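Local coordinates for protein transcriptional regulator, MarR family (Methanosarcina mazei, PDB 3S2W) that probably binds DNA as a dimer and regulates transcription, as winged helix-turn-helix proteins of the MarR family generally do, at residues Ile65-Leu70 / Tyr106-Thr111; Phe53-Arg58 / Leu74-Gly79; Gln36-Lys41 / Ser126-Ile131. One frame throughout, in Å; residues are numbered along the deposited sequence.

Contact 1. Residues Ile65-Leu70 / Tyr106-Thr111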
loop_
_atom_site.group_PDB
_atom_site.type_symbol
_atom_site.label_atom_id
_atom_site.label_comp_id
_atom_site.label_asym_id
_atom_site.label_seq_id
_atom_site.Cartn_x
_atom_site.Cartn_y
_atom_site.Cartn_z
ATOM N N ILE A 65 19.043 14.084 0.504
ATOM C CA ILE A 65 19.131 12.932 1.384
ATOM C C ILE A 65 19.871 11.779 0.693
ATOM O O ILE A 65 19.815 11.622 -0.525
ATOM C CB ILE A 65 17.728 12.496 1.827
ATOM C CG1 ILE A 65 17.791 11.239 2.690
ATOM C CG2 ILE A 65 16.854 12.234 0.635
ATOM C CD1 ILE A 65 16.416 10.622 2.925
ATOM N N ASN A 66 20.585 10.985 1.473
ATOM C CA ASN A 66 21.316 9.844 0.938
ATOM C C ASN A 66 20.366 8.777 0.400
ATOM O O ASN A 66 19.375 8.443 1.034
ATOM C CB ASN A 66 22.200 9.248 2.031
ATOM C CG ASN A 66 23.250 8.335 1.482
ATOM O OD1 ASN A 66 22.952 7.230 1.008
ATOM N ND2 ASN A 66 24.497 8.787 1.528
ATOM N N GLN A 67 20.676 8.231 -0.767
ATOM C CA GLN A 67 19.775 7.299 -1.436
ATOM C C GLN A 67 19.469 6.063 -0.591
ATOM O O GLN A 67 18.375 5.515 -0.650
ATOM C CB GLN A 67 20.350 6.878 -2.778
ATOM C CG GLN A 67 19.385 6.079 -3.580
ATOM C CD GLN A 67 19.961 5.630 -4.890
ATOM O OE1 GLN A 67 20.443 6.440 -5.684
ATOM N NE2 GLN A 67 19.925 4.323 -5.126
ATOM N N GLU A 68 20.429 5.628 0.210
ATOM C CA GLU A 68 20.153 4.529 1.117
ATOM C C GLU A 68 19.137 4.964 2.187
ATOM O O GLU A 68 18.190 4.237 2.489
ATOM C CB GLU A 68 21.436 3.971 1.739
ATOM C CG GLU A 68 21.225 2.617 2.390
ATOM C CD GLU A 68 22.520 1.960 2.842
ATOM O OE1 GLU A 68 23.562 2.657 2.895
ATOM O OE2 GLU A 68 22.488 0.742 3.140
ATOM N N SER A 69 19.318 6.153 2.746
ATOM C CA SER A 69 18.346 6.684 3.698
ATOM C C SER A 69 16.942 6.682 3.075
ATOM O O SER A 69 15.985 6.243 3.695
ATOM C CB SER A 69 18.720 8.103 4.169
ATOM O OG SER A 69 20.067 8.189 4.612
ATOM N N LEU A 70 16.815 7.165 1.844
ATOM C CA LEU A 70 15.513 7.163 1.178
ATOM C C LEU A 70 14.934 5.765 1.202
ATOM O O LEU A 70 13.758 5.570 1.490
ATOM C CB LEU A 70 15.640 7.632 -0.263
ATOM C CG LEU A 70 15.559 9.131 -0.454
ATOM C CD1 LEU A 70 15.799 9.430 -1.902
ATOM C CD2 LEU A 70 14.201 9.601 -0.023
ATOM N N TYR A 106 25.296 7.639 -2.737
ATOM C CA TYR A 106 24.911 8.907 -3.358
ATOM C C TYR A 106 23.903 9.732 -2.570
ATOM O O TYR A 106 23.051 9.184 -1.887
ATOM C CB TYR A 106 24.377 8.673 -4.784
ATOM C CG TYR A 106 25.423 8.271 -5.803
ATOM C CD1 TYR A 106 26.152 9.223 -6.493
ATOM C CD2 TYR A 106 25.669 6.938 -6.089
ATOM C CE1 TYR A 106 27.110 8.863 -7.430
ATOM C CE2 TYR A 106 26.631 6.567 -7.032
ATOM C CZ TYR A 106 27.344 7.535 -7.697
ATOM O OH TYR A 106 28.293 7.180 -8.631
ATOM N N ARG A 107 23.990 11.054 -2.691
ATOM C CA ARG A 107 22.947 11.944 -2.174
ATOM C C ARG A 107 22.045 12.457 -3.297
ATOM O O ARG A 107 22.527 12.839 -4.372
ATOM C CB ARG A 107 23.572 13.135 -1.438
ATOM C CG ARG A 107 23.574 12.989 0.064
ATOM C CD ARG A 107 24.283 14.125 0.792
ATOM N NE ARG A 107 24.134 13.922 2.235
ATOM C CZ ARG A 107 24.899 13.107 2.962
ATOM N NH1 ARG A 107 24.678 12.968 4.266
ATOM N NH2 ARG A 107 25.888 12.429 2.389
ATOM N N VAL A 108 20.737 12.480 -3.067
ATOM C CA VAL A 108 19.841 12.906 -4.139
ATOM C C VAL A 108 19.205 14.249 -3.842
ATOM O O VAL A 108 18.808 14.529 -2.713
ATOM C CB VAL A 108 18.789 11.827 -4.542
ATOM C CG1 VAL A 108 19.193 10.463 -4.030
ATOM C CG2 VAL A 108 17.421 12.191 -4.046
ATOM N N PHE A 109 19.150 15.084 -4.876
ATOM C CA PHE A 109 18.699 16.451 -4.755
ATOM C C PHE A 109 17.671 16.741 -5.833
ATOM O O PHE A 109 17.756 16.210 -6.934
ATOM C CB PHE A 109 19.868 17.400 -4.976
ATOM C CG PHE A 109 20.878 17.427 -3.864
ATOM C CD1 PHE A 109 20.819 18.413 -2.883
ATOM C CD2 PHE A 109 21.920 16.514 -3.825
ATOM C CE1 PHE A 109 21.760 18.470 -1.855
ATOM C CE2 PHE A 109 22.874 16.564 -2.783
ATOM C CZ PHE A 109 22.786 17.549 -1.801
ATOM N N LEU A 110 16.707 17.604 -5.532
ATOM C CA LEU A 110 15.784 18.093 -6.556
ATOM C C LEU A 110 16.499 19.051 -7.503
ATOM O O LEU A 110 17.310 19.877 -7.069
ATOM C CB LEU A 110 14.593 18.791 -5.902
ATOM C CG LEU A 110 13.661 17.850 -5.129
ATOM C CD1 LEU A 110 12.929 18.613 -4.020
ATOM C CD2 LEU A 110 12.670 17.108 -6.083
ATOM N N THR A 111 16.222 18.932 -8.796
ATOM C CA THR A 111 16.639 19.954 -9.750
ATOM C C THR A 111 15.614 21.091 -9.753
ATOM O O THR A 111 14.586 21.018 -9.074
ATOM C CB THR A 111 16.690 19.399 -11.163
ATOM O OG1 THR A 111 15.379 18.957 -11.523
ATOM C CG2 THR A 111 17.664 18.221 -11.249
#

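Contact 2. Residues Phe53-Arg58 / Leu74-Gly79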
loop_
_atom_site.group_PDB
_atom_site.type_symbol
_atom_site.label_atom_id
_atom_site.label_comp_id
_atom_site.label_asym_id
_atom_site.label_seq_id
_atom_site.Cartn_x
_atom_site.Cartn_y
_atom_site.Cartn_z
ATOM N N PHE A 53 6.578 8.614 -7.187
ATOM C CA PHE A 53 5.894 9.654 -6.444
ATOM C C PHE A 53 6.342 9.764 -4.981
ATOM O O PHE A 53 6.575 10.867 -4.490
ATOM C CB PHE A 53 4.404 9.399 -6.493
ATOM C CG PHE A 53 3.589 10.518 -5.968
ATOM C CD1 PHE A 53 2.881 10.381 -4.782
ATOM C CD2 PHE A 53 3.512 11.719 -6.663
ATOM C CE1 PHE A 53 2.115 11.438 -4.298
ATOM C CE2 PHE A 53 2.743 12.763 -6.190
ATOM C CZ PHE A 53 2.037 12.622 -5.014
ATOM N N PRO A 54 6.468 8.619 -4.283
ATOM C CA PRO A 54 6.826 8.618 -2.862
ATOM C C PRO A 54 8.212 9.243 -2.638
ATOM O O PRO A 54 8.326 10.059 -1.723
ATOM C CB PRO A 54 6.836 7.128 -2.497
ATOM C CG PRO A 54 6.156 6.450 -3.591
ATOM C CD PRO A 54 6.418 7.253 -4.819
ATOM N N PHE A 55 9.216 8.897 -3.458
ATOM C CA PHE A 55 10.543 9.565 -3.435
ATOM C C PHE A 55 10.456 11.067 -3.685
ATOM O O PHE A 55 10.934 11.870 -2.895
ATOM C CB PHE A 55 11.534 8.921 -4.438
ATOM C CG PHE A 55 11.800 7.462 -4.160
ATOM C CD1 PHE A 55 12.732 7.086 -3.200
ATOM C CD2 PHE A 55 11.075 6.466 -4.826
ATOM C CE1 PHE A 55 12.953 5.762 -2.908
ATOM C CE2 PHE A 55 11.298 5.124 -4.542
ATOM C CZ PHE A 55 12.237 4.771 -3.580
ATOM N N LEU A 56 9.849 11.458 -4.790
ATOM C CA LEU A 56 9.668 12.879 -5.026
ATOM C C LEU A 56 9.075 13.570 -3.781
ATOM O O LEU A 56 9.616 14.573 -3.323
ATOM C CB LEU A 56 8.813 13.098 -6.263
ATOM C CG LEU A 56 9.132 14.336 -7.089
ATOM C CD1 LEU A 56 10.612 14.391 -7.464
ATOM C CD2 LEU A 56 8.248 14.387 -8.335
HETATM N N MSE A 57 7.998 13.023 -3.213
HETATM C CA MSE A 57 7.331 13.658 -2.074
HETATM C C MSE A 57 8.255 13.763 -0.859
HETATM O O MSE A 57 8.189 14.722 -0.095
HETATM C CB MSE A 57 6.030 12.918 -1.691
HETATM C CG MSE A 57 4.890 13.039 -2.727
HETATM SE SE MSE A 57 4.368 14.905 -3.139
HETATM C CE MSE A 57 3.342 15.340 -1.533
ATOM N N ARG A 58 9.120 12.774 -0.686
ATOM C CA ARG A 58 10.093 12.797 0.399
ATOM C C ARG A 58 11.155 13.890 0.212
ATOM O O ARG A 58 11.485 14.606 1.156
ATOM C CB ARG A 58 10.756 11.426 0.534
ATOM C CG ARG A 58 11.598 11.265 1.783
ATOM C CD ARG A 58 10.789 11.531 3.023
ATOM N NE ARG A 58 11.637 12.032 4.093
ATOM C CZ ARG A 58 11.872 11.389 5.229
ATOM N NH1 ARG A 58 11.306 10.212 5.468
ATOM N NH2 ARG A 58 12.671 11.940 6.130
ATOM N N LEU A 74 11.483 4.937 3.479
ATOM C CA LEU A 74 10.266 4.643 2.735
ATOM C C LEU A 74 9.998 3.161 2.848
ATOM O O LEU A 74 8.900 2.694 2.552
ATOM C CB LEU A 74 10.367 5.093 1.259
ATOM C CG LEU A 74 10.498 6.616 0.986
ATOM C CD1 LEU A 74 10.714 6.948 -0.477
ATOM C CD2 LEU A 74 9.294 7.341 1.471
ATOM N N LYS A 75 11.007 2.436 3.310
ATOM C CA LYS A 75 10.976 0.978 3.338
ATOM C C LYS A 75 10.618 0.457 1.962
ATOM O O LYS A 75 9.727 -0.385 1.817
ATOM C CB LYS A 75 10.004 0.443 4.397
ATOM C CG LYS A 75 10.411 0.731 5.841
ATOM C CD LYS A 75 11.531 -0.182 6.270
ATOM C CE LYS A 75 11.922 0.075 7.698
ATOM N NZ LYS A 75 12.213 -1.211 8.389
ATOM N N ILE A 76 11.307 0.983 0.951
ATOM C CA ILE A 76 11.280 0.418 -0.400
ATOM C C ILE A 76 12.679 -0.116 -0.693
ATOM O O ILE A 76 13.675 0.557 -0.370
ATOM C CB ILE A 76 10.882 1.468 -1.455
ATOM C CG1 ILE A 76 9.460 1.979 -1.205
ATOM C CG2 ILE A 76 10.990 0.886 -2.855
ATOM C CD1 ILE A 76 9.060 3.167 -2.072
ATOM N N ASP A 77 12.770 -1.314 -1.283
ATOM C CA ASP A 77 14.074 -1.992 -1.418
ATOM C C ASP A 77 15.072 -1.245 -2.307
ATOM O O ASP A 77 14.695 -0.388 -3.110
ATOM C CB ASP A 77 13.940 -3.471 -1.831
ATOM C CG ASP A 77 13.251 -3.665 -3.182
ATOM O OD1 ASP A 77 13.935 -3.597 -4.223
ATOM O OD2 ASP A 77 12.026 -3.919 -3.210
ATOM N N LYS A 78 16.347 -1.580 -2.141
ATOM C CA LYS A 78 17.439 -0.884 -2.807
ATOM C C LYS A 78 17.316 -0.917 -4.318
ATOM O O LYS A 78 17.624 0.062 -4.983
ATOM C CB LYS A 78 18.792 -1.473 -2.385
ATOM C CG LYS A 78 18.923 -1.703 -0.876
ATOM C CD LYS A 78 18.659 -0.433 -0.057
ATOM C CE LYS A 78 18.527 -0.740 1.441
ATOM N NZ LYS A 78 19.216 0.275 2.310
ATOM N N GLY A 79 16.866 -2.047 -4.851
ATOM C CA GLY A 79 16.766 -2.238 -6.286
ATOM C C GLY A 79 15.573 -1.521 -6.877
ATOM O O GLY A 79 15.641 -1.009 -7.988
#

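Contact 3. Residues Gln36-Lys41 / Ser126-Ile131. With SO4 (sulfate ion), chain K.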
loop_
_atom_site.group_PDB
_atom_site.type_symbol
_atom_site.label_atom_id
_atom_site.label_comp_id
_atom_site.label_asym_id
_atom_site.label_seq_id
_atom_site.Cartn_x
_atom_site.Cartn_y
_atom_site.Cartn_z
ATOM N N GLN A 36 -2.687 4.440 -5.985
ATOM C CA GLN A 36 -1.582 4.384 -6.941
ATOM C C GLN A 36 -2.136 4.506 -8.340
ATOM O O GLN A 36 -1.477 5.028 -9.237
ATOM C CB GLN A 36 -0.733 3.108 -6.818
ATOM C CG GLN A 36 0.157 2.991 -5.551
ATOM C CD GLN A 36 0.977 4.242 -5.235
ATOM O OE1 GLN A 36 2.152 4.362 -5.624
ATOM N NE2 GLN A 36 0.374 5.168 -4.488
ATOM N N ILE A 37 -3.366 4.055 -8.521
ATOM C CA ILE A 37 -4.016 4.233 -9.810
ATOM C C ILE A 37 -4.423 5.695 -10.026
ATOM O O ILE A 37 -4.121 6.287 -11.064
ATOM C CB ILE A 37 -5.206 3.265 -9.976
ATOM C CG1 ILE A 37 -4.664 1.851 -10.145
ATOM C CG2 ILE A 37 -6.096 3.637 -11.189
ATOM C CD1 ILE A 37 -5.611 0.820 -9.693
ATOM N N TYR A 38 -5.082 6.274 -9.026
ATOM C CA TYR A 38 -5.566 7.640 -9.118
ATOM C C TYR A 38 -4.417 8.629 -9.259
ATOM O O TYR A 38 -4.470 9.515 -10.101
ATOM C CB TYR A 38 -6.397 7.996 -7.888
ATOM C CG TYR A 38 -6.904 9.401 -7.953
ATOM C CD1 TYR A 38 -6.146 10.448 -7.461
ATOM C CD2 TYR A 38 -8.127 9.689 -8.549
ATOM C CE1 TYR A 38 -6.591 11.737 -7.523
ATOM C CE2 TYR A 38 -8.589 10.990 -8.627
ATOM C CZ TYR A 38 -7.817 12.008 -8.107
ATOM O OH TYR A 38 -8.262 13.309 -8.169
ATOM N N ILE A 39 -3.388 8.479 -8.423
ATOM C CA ILE A 39 -2.213 9.316 -8.518
ATOM C C ILE A 39 -1.541 9.077 -9.862
ATOM O O ILE A 39 -1.173 10.009 -10.560
ATOM C CB ILE A 39 -1.223 9.012 -7.387
ATOM C CG1 ILE A 39 -1.864 9.294 -6.025
ATOM C CG2 ILE A 39 0.041 9.831 -7.527
ATOM C CD1 ILE A 39 -2.168 10.723 -5.794
ATOM N N GLY A 40 -1.389 7.814 -10.219
ATOM C CA GLY A 40 -0.740 7.431 -11.455
ATOM C C GLY A 40 -1.255 8.147 -12.666
ATOM O O GLY A 40 -0.468 8.586 -13.503
ATOM N N LYS A 41 -2.567 8.289 -12.778
ATOM C CA LYS A 41 -3.104 8.929 -13.971
ATOM C C LYS A 41 -2.812 10.412 -13.962
ATOM O O LYS A 41 -2.569 11.016 -15.016
ATOM C CB LYS A 41 -4.607 8.708 -14.102
ATOM C CG LYS A 41 -4.977 7.327 -14.584
ATOM C CD LYS A 41 -5.872 7.399 -15.807
ATOM C CE LYS A 41 -7.107 8.241 -15.521
ATOM N NZ LYS A 41 -8.354 7.510 -15.869
ATOM N N SER A 126 -3.702 16.193 -2.687
ATOM C CA SER A 126 -4.833 16.767 -1.983
ATOM C C SER A 126 -6.121 16.264 -2.571
ATOM O O SER A 126 -7.051 15.948 -1.845
ATOM C CB SER A 126 -4.804 18.302 -2.041
ATOM O OG SER A 126 -3.726 18.808 -1.277
ATOM N N GLU A 127 -6.182 16.197 -3.892
ATOM C CA GLU A 127 -7.426 15.839 -4.559
ATOM C C GLU A 127 -7.752 14.417 -4.204
ATOM O O GLU A 127 -8.912 14.028 -4.124
ATOM C CB GLU A 127 -7.296 15.997 -6.076
ATOM C CG GLU A 127 -7.092 17.440 -6.518
ATOM C CD GLU A 127 -6.607 17.552 -7.943
ATOM O OE1 GLU A 127 -6.722 18.651 -8.527
ATOM O OE2 GLU A 127 -6.099 16.547 -8.476
ATOM N N TRP A 128 -6.703 13.635 -3.991
ATOM C CA TRP A 128 -6.889 12.267 -3.583
ATOM C C TRP A 128 -7.442 12.185 -2.150
ATOM O O TRP A 128 -8.414 11.467 -1.899
ATOM C CB TRP A 128 -5.586 11.509 -3.730
ATOM C CG TRP A 128 -5.688 10.126 -3.235
ATOM C CD1 TRP A 128 -4.942 9.558 -2.260
ATOM C CD2 TRP A 128 -6.635 9.141 -3.646
ATOM N NE1 TRP A 128 -5.340 8.264 -2.053
ATOM C CE2 TRP A 128 -6.389 7.985 -2.886
ATOM C CE3 TRP A 128 -7.664 9.118 -4.599
ATOM C CZ2 TRP A 128 -7.116 6.802 -3.055
ATOM C CZ3 TRP A 128 -8.398 7.951 -4.752
ATOM C CH2 TRP A 128 -8.103 6.804 -3.994
ATOM N N GLY A 129 -6.845 12.928 -1.219
ATOM C CA GLY A 129 -7.327 12.958 0.154
ATOM C C GLY A 129 -8.762 13.435 0.204
ATOM O O GLY A 129 -9.574 12.983 1.016
ATOM N N GLU A 130 -9.070 14.350 -0.704
ATOM C CA GLU A 130 -10.371 14.993 -0.783
ATOM C C GLU A 130 -11.431 13.993 -1.191
ATOM O O GLU A 130 -12.555 13.991 -0.683
ATOM C CB GLU A 130 -10.321 16.096 -1.836
ATOM C CG GLU A 130 -11.669 16.708 -2.151
ATOM C CD GLU A 130 -12.280 17.450 -0.965
ATOM O OE1 GLU A 130 -13.487 17.779 -1.037
ATOM O OE2 GLU A 130 -11.560 17.704 0.032
ATOM N N ILE A 131 -11.070 13.171 -2.160
ATOM C CA ILE A 131 -11.888 12.062 -2.528
ATOM C C ILE A 131 -12.050 11.136 -1.318
ATOM O O ILE A 131 -13.129 10.632 -1.069
ATOM C CB ILE A 131 -11.282 11.322 -3.745
ATOM C CG1 ILE A 131 -11.554 12.126 -5.019
ATOM C CG2 ILE A 131 -11.861 9.902 -3.875
ATOM C CD1 ILE A 131 -10.954 11.530 -6.253
HETATM S S SO4 K . -11.172 14.429 -9.795
HETATM O O1 SO4 K . -10.732 14.231 -8.417
HETATM O O2 SO4 K . -10.769 15.760 -10.252
HETATM O O3 SO4 K . -10.564 13.423 -10.660
HETATM O O4 SO4 K . -12.627 14.301 -9.856
#

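Contact 1. Residues Ile65-Leu70 / Tyr106-Thr111
Asn66 and Arg107 face each other across a short antiparallel pairing and cross at about a right angle. Their CA atoms are 4.1 Å apart, in a non-hydrogen-bonded pair. The amide plane of Asn66 and the guanidinium plane of Arg107 stand 86° apart. Asn66 ND2 lies 4.0 Å from Arg107 NH2, so two nitrogens that both carry hydrogens meet at packing distance. The Arg107 chain is extended from CG to NE, and its CG lies against the backbone at Asn66 N. Asn66 has CG anti to its backbone N (chi1 -164°). The amide is then turned so that OD1 accepts from Glu68 N at 3.1 Å, in the carbonyl plane and on a lone pair. This is the N-cap of helix 67-74.

Ile65 and Val108 point to the other face of the sheet, where Val108 meets helix 67-74. Leu70 CD1 and Val108 CG2 come tip to tip at 3.9 Å. The second methyl of the valine, CG1, sits 4.0 Å from Gln67 CB. Two backbone bonds fix this arrangement. Val108 N donates to Ile65 O at 2.8 Å. Gln67 N donates to Tyr106 O, also at 2.8 Å, so the first turn of the helix is tied to the strand.

The short, weakly bonded strand 65-66 lies at the edge of the three-stranded sheet of a winged helix-turn-helix domain. Strand 106-110 pairs on its other side with strand 94-98, through Arg107 with Gln97 and Phe109 with Phe95. Ile65 and Val108 both rest on Leu59 of helix 53-61, while Gln67 touches Thr81 and Ile85 of helix 78-90.

Contact 2. Residues Phe53-Arg58 / Leu74-Gly79
Pro54 and Leu74 mark the closest backbone approach, with their CA atoms 7.7 Å apart, where helix 53-58 faces the end of helix 67-74 and the turn that follows it. This turn is the one between the two helices of the helix-turn-helix in the winged-helix domain, and helix 53-61 packs against it. Lys75, with positive phi, ends helical geometry just after Leu74. Asp77 then caps the N-terminus of helix 78-90, its OD1 accepting from Thr80 N.

All the side-chain contacts are apolar. Leu74 carries most of them and crosses Phe55 obliquely. Its CD1 comes over one face of the Phe55 ring in a CH-pi contact. The methyl is 3.3 Å above the ring plane, nearer the side of Phe55 CD1 and CE1 than the centre. The same methyl lies 4.4 Å from Pro54 CB. The other branch, CD2, lies 4.4 Å from Arg58 CB, one helical turn on from the proline. Leu74 therefore fits against the helix with its two methyls divided between successive turns.

Ile76 comes to the far end of the aromatic ring, tip to tip with Phe55. Ala84, Ile85 and Leu88 of helix 78-90 and Leu70 of helix 67-74 also pack on this ring, so it joins three helices. Arg33 of the second subunit packs on both Pro54 and Ile76, and Tyr30 of that subunit on Leu74, which places the turn at the dimer interface. Phe55 CZ meets Ile76 CD1 at 3.9 Å, and Phe55 CE2 lies equally far from that methyl.

Contact 3. Residues Gln36-Lys41 / Ser126-Ile131
Tyr38 and Trp128 form the tight part of this contact, where helices 36-41 and 126-131 pass in roughly opposite directions. Their axes approach to 10.4 Å, with 143° between the two N-to-C directions. The two aromatic planes are 29° apart and the centroids of the Tyr38 ring and the Trp128 six-membered ring are 5.0 Å apart, so the rings barely overlap. The touch is made by the rim of the indole: Trp128 CE3 lies over one face of the tyrosine, 3.5 Å from Tyr38 CG. Tyr38 has CG anti to its backbone N (chi1 180°), which directs the ring toward the opposite helix. On the same side of the ring, Ile131 CD1 packs 3.4 Å from Tyr38 CE2, tip to tip. Ile39 CD1 adds a looser contact with Trp128 CB, at 4.1 Å.

The hydroxyl end is looser and polar. Tyr38 OH donates to O1 of a sulfate ion at 2.6 Å, and this oxygen lies at the ring edge, near its plane. The sulfate probably comes from the crystallisation liquor. Glu127 CB also lies beside the hydroxyl. Lys42 NZ forms a salt bridge with Glu127 OE2 and a weak hydrogen bond with Tyr38 OH. An alanine in place of Tyr38 would probably open a gap beside Trp128 CE3 and Ile131 CD1, where the ring had been, and leave sulfate O1 without this donor.

Ile158 of the second subunit packs on both Tyr38 and Ile131. Packing of the N-terminal helix 23-43 against helix 112-133 beside a partner chain is typical of the helical dimerisation region of MarR proteins.

Overall arrangement
Contacts 1 and 2 belong to the winged helix-turn-helix part of the chain, with centres about 10 Å apart. Leu70 CD2 of contact 1 lies 3.6 Å from Arg58 CG of contact 2, and a long, weak ion pair links Glu68 with Lys78. Contact 3 lies in the helical dimerisation region, its centre about 18 Å from that of contact 2 and about 25 Å from that of contact 1. It meets contact 2 at Phe53 CG and Ile39 CG2, 3.9 Å apart, but stays about 14 Å from contact 1 at the nearest atoms. Contacts 2 and 3 both touch the second subunit. Contacts 1 and 3 lie on opposite sides of the chain's centre; the sulfate is at contact 3.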